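Local structure of Myo-inositol phosphohydrolase (Mitsuokella multacida, 4WU3) at residues G438-G443 / D589-D594. The protein probably removes phosphate from myo-inositol hexakisphosphate and related inositol phosphates, as a phytase of the protein tyrosine phosphatase-like family. The protein carries 2 engineered substitutions. Residues are numbered along the deposited sequence; the frame is centred on the assembly and turned at random.
Sequences GLRDWG and DQWKAD. With 4IP (inositol-(1,3,4,5)-tetrakisphosphate), chain F.
Arg-440 and Trp-591 face each other across two loops whose backbones never meet, their CA atoms standing 10.0 Å apart with long side chains bridging the distance. Segment 438-443 turns back on itself after strand 432-438, Asp-441 N bonding to Gly-438 O; segment 589-594 makes a type I beta turn from Gln-590 to Ala-593 leading into helix 593-613. The principle of a cation laid flat on an indole is well illustrated here: the guanidinium of Arg-440 and the ring of Trp-591 are stacked, planes 3° apart, with CZ of Arg-440 3.9 Å from the centroid of the six-membered ring. An extended chain from CG to NE (chi2 179°, chi3 -168°) lays the methylenes over the same face, Arg-440 CD making a CH-pi contact 3.5 Å from that centroid. The stack lies beside the inositol tetrakisphosphate pocket of the PTP-like phytase fold, lined by the chain neighbours Asp-441 and Lys-592, and at the subunit interface, where Arg-440 NH2 forms a salt bridge with Asp-287 of the second subunit. Over the opposite indole face lies Lys-592 CG, and that lysine's extended chain carries Lys-592 NZ to the ligand, bonding to 4IP O4 at 3.1 Å and more weakly to phosphate oxygens OPF and OPG. With an alanine at Trp-591, the Arg-440 guanidinium would probably lose its stacking surface, and Lys-592 CG its support on the ring's other side. Trp-442 meets Trp-591 obliquely, Trp-442 CZ2 lying 3.9 Å from Trp-591 CZ3, while Trp-442 NE1 donates to Asp-511 O.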
loop_
_atom_site.group_PDB
_atom_site.type_symbol
_atom_site.label_atom_id
_atom_site.label_comp_id
_atom_site.label_asym_id
_atom_site.label_seq_id
_atom_site.Cartn_x
_atom_site.Cartn_y
_atom_site.Cartn_z
ATOM N N GLY A 438 -10.253 25.544 7.791
ATOM C CA GLY A 438 -9.421 24.447 7.294
ATOM C C GLY A 438 -10.214 23.152 7.281
ATOM O O GLY A 438 -11.326 23.098 7.778
ATOM N N LEU A 439 -9.639 22.107 6.704
ATOM C CA LEU A 439 -10.274 20.796 6.670
ATOM C C LEU A 439 -10.828 20.397 8.036
ATOM O O LEU A 439 -10.158 20.545 9.059
ATOM C CB LEU A 439 -9.250 19.763 6.206
ATOM C CG LEU A 439 -9.658 18.292 6.299
ATOM C CD1 LEU A 439 -10.707 17.972 5.244
ATOM C CD2 LEU A 439 -8.420 17.421 6.130
ATOM N N ARG A 440 -12.045 19.866 8.037
ATOM C CA ARG A 440 -12.776 19.536 9.277
ATOM C C ARG A 440 -12.970 20.710 10.249
ATOM O O ARG A 440 -13.287 20.509 11.423
ATOM C CB ARG A 440 -12.092 18.388 10.016
ATOM C CG ARG A 440 -12.343 17.024 9.402
ATOM C CD ARG A 440 -11.608 15.951 10.183
ATOM N NE ARG A 440 -11.601 14.678 9.476
ATOM C CZ ARG A 440 -11.102 13.551 9.972
ATOM N NH1 ARG A 440 -10.572 13.533 11.191
ATOM N NH2 ARG A 440 -11.154 12.440 9.251
ATOM N N ASP A 441 -12.802 21.931 9.761
ATOM C CA ASP A 441 -12.811 23.119 10.623
ATOM C C ASP A 441 -11.771 23.049 11.762
ATOM O O ASP A 441 -12.004 23.543 12.869
ATOM C CB ASP A 441 -14.218 23.364 11.189
ATOM C CG ASP A 441 -14.384 24.779 11.746
ATOM O OD1 ASP A 441 -13.618 25.670 11.325
ATOM O OD2 ASP A 441 -15.261 24.998 12.613
ATOM N N TRP A 442 -10.615 22.452 11.485
ATOM C CA TRP A 442 -9.570 22.301 12.497
ATOM C C TRP A 442 -8.382 23.235 12.244
ATOM O O TRP A 442 -7.224 22.878 12.480
ATOM C CB TRP A 442 -9.089 20.848 12.575
ATOM C CG TRP A 442 -10.071 19.921 13.222
ATOM C CD1 TRP A 442 -11.247 20.264 13.823
ATOM C CD2 TRP A 442 -9.949 18.502 13.366
ATOM N NE1 TRP A 442 -11.878 19.146 14.308
ATOM C CE2 TRP A 442 -11.099 18.050 14.049
ATOM C CE3 TRP A 442 -8.990 17.568 12.968
ATOM C CZ2 TRP A 442 -11.312 16.709 14.350
ATOM C CZ3 TRP A 442 -9.198 16.232 13.269
ATOM C CH2 TRP A 442 -10.357 15.816 13.951
ATOM N N GLY A 443 -8.687 24.448 11.795
ATOM C CA GLY A 443 -7.669 25.459 11.534
ATOM C C GLY A 443 -6.687 25.714 12.664
ATOM O O GLY A 443 -5.548 26.082 12.412
ATOM N N ASP A 589 -17.003 6.259 5.489
ATOM C CA ASP A 589 -16.884 7.713 5.297
ATOM C C ASP A 589 -17.376 8.539 6.492
ATOM O O ASP A 589 -17.305 9.764 6.462
ATOM C CB ASP A 589 -17.601 8.180 4.018
ATOM C CG ASP A 589 -19.111 8.310 4.194
ATOM O OD1 ASP A 589 -19.715 7.453 4.866
ATOM O OD2 ASP A 589 -19.698 9.270 3.651
ATOM N N GLN A 590 -17.864 7.879 7.538
ATOM C CA GLN A 590 -18.435 8.592 8.687
ATOM C C GLN A 590 -17.398 8.784 9.781
ATOM O O GLN A 590 -17.430 8.131 10.818
ATOM C CB GLN A 590 -19.669 7.864 9.217
ATOM C CG GLN A 590 -20.828 7.894 8.231
ATOM C CD GLN A 590 -22.092 7.255 8.776
ATOM O OE1 GLN A 590 -22.108 6.079 9.122
ATOM N NE2 GLN A 590 -23.159 8.037 8.849
ATOM N N TRP A 591 -16.481 9.706 9.532
ATOM C CA TRP A 591 -15.330 9.904 10.399
ATOM C C TRP A 591 -15.712 10.375 11.798
ATOM O O TRP A 591 -14.919 10.242 12.727
ATOM C CB TRP A 591 -14.347 10.887 9.757
ATOM C CG TRP A 591 -14.825 12.302 9.665
ATOM C CD1 TRP A 591 -15.494 12.888 8.619
ATOM C CD2 TRP A 591 -14.640 13.327 10.644
ATOM N NE1 TRP A 591 -15.748 14.210 8.901
ATOM C CE2 TRP A 591 -15.229 14.505 10.136
ATOM C CE3 TRP A 591 -14.039 13.363 11.900
ATOM C CZ2 TRP A 591 -15.224 15.707 10.841
ATOM C CZ3 TRP A 591 -14.043 14.553 12.605
ATOM C CH2 TRP A 591 -14.637 15.708 12.076
ATOM N N LYS A 592 -16.924 10.902 11.954
ATOM C CA LYS A 592 -17.347 11.455 13.234
ATOM C C LYS A 592 -17.778 10.391 14.219
ATOM O O LYS A 592 -17.998 10.693 15.386
ATOM C CB LYS A 592 -18.500 12.439 13.049
ATOM C CG LYS A 592 -18.114 13.719 12.334
ATOM C CD LYS A 592 -19.328 14.599 12.093
ATOM C CE LYS A 592 -18.991 15.761 11.175
ATOM N NZ LYS A 592 -20.164 16.656 10.945
ATOM N N ALA A 593 -17.889 9.153 13.756
ATOM C CA ALA A 593 -18.444 8.077 14.571
ATOM C C ALA A 593 -17.754 7.930 15.922
ATOM O O ALA A 593 -18.406 7.933 16.955
ATOM C CB ALA A 593 -18.389 6.765 13.808
ATOM N N ASP A 594 -16.434 7.798 15.907
ATOM C CA ASP A 594 -15.647 7.679 17.133
ATOM C C ASP A 594 -15.783 8.903 18.034
ATOM O O ASP A 594 -15.699 8.787 19.256
ATOM C CB ASP A 594 -14.162 7.464 16.798
ATOM C CG ASP A 594 -13.893 6.115 16.133
ATOM O OD1 ASP A 594 -14.689 5.164 16.342
ATOM O OD2 ASP A 594 -12.877 6.003 15.403
HETATM C C1 4IP F . -20.965 21.743 14.686
HETATM O O1 4IP F . -21.565 22.532 15.713
HETATM C C2 4IP F . -20.750 22.585 13.436
HETATM O O2 4IP F . -21.985 23.164 13.036
HETATM C C3 4IP F . -20.230 21.746 12.276
HETATM O O3 4IP F . -20.081 22.570 11.117
HETATM C C4 4IP F . -21.159 20.577 11.961
HETATM O O4 4IP F . -20.567 19.775 10.932
HETATM C C5 4IP F . -21.380 19.730 13.210
HETATM O O5 4IP F . -22.293 18.664 12.937
HETATM C C6 4IP F . -21.897 20.572 14.375
HETATM O O6 4IP F . -22.051 19.763 15.543
HETATM P P1 4IP F . -20.716 23.484 16.690
HETATM O O1P 4IP F . -19.973 22.531 17.586
HETATM O O2P 4IP F . -21.784 24.301 17.369
HETATM O O3P 4IP F . -19.850 24.299 15.763
HETATM P P3 4IP F . -18.652 22.675 10.375
HETATM O O4P 4IP F . -18.154 21.249 10.335
HETATM O O5P 4IP F . -17.850 23.604 11.257
HETATM O O6P 4IP F . -18.974 23.231 9.011
HETATM P P4 4IP F . -21.372 19.351 9.595
HETATM O O7P 4IP F . -21.978 20.636 9.084
HETATM O O8P 4IP F . -20.281 18.803 8.710
HETATM O O9P 4IP F . -22.376 18.330 10.094
HETATM P P5 4IP F . -22.067 17.217 13.619
HETATM O OPF 4IP F . -20.565 17.099 13.831
HETATM O OPG 4IP F . -22.634 16.267 12.585
HETATM O OPH 4IP F . -22.856 17.288 14.907
#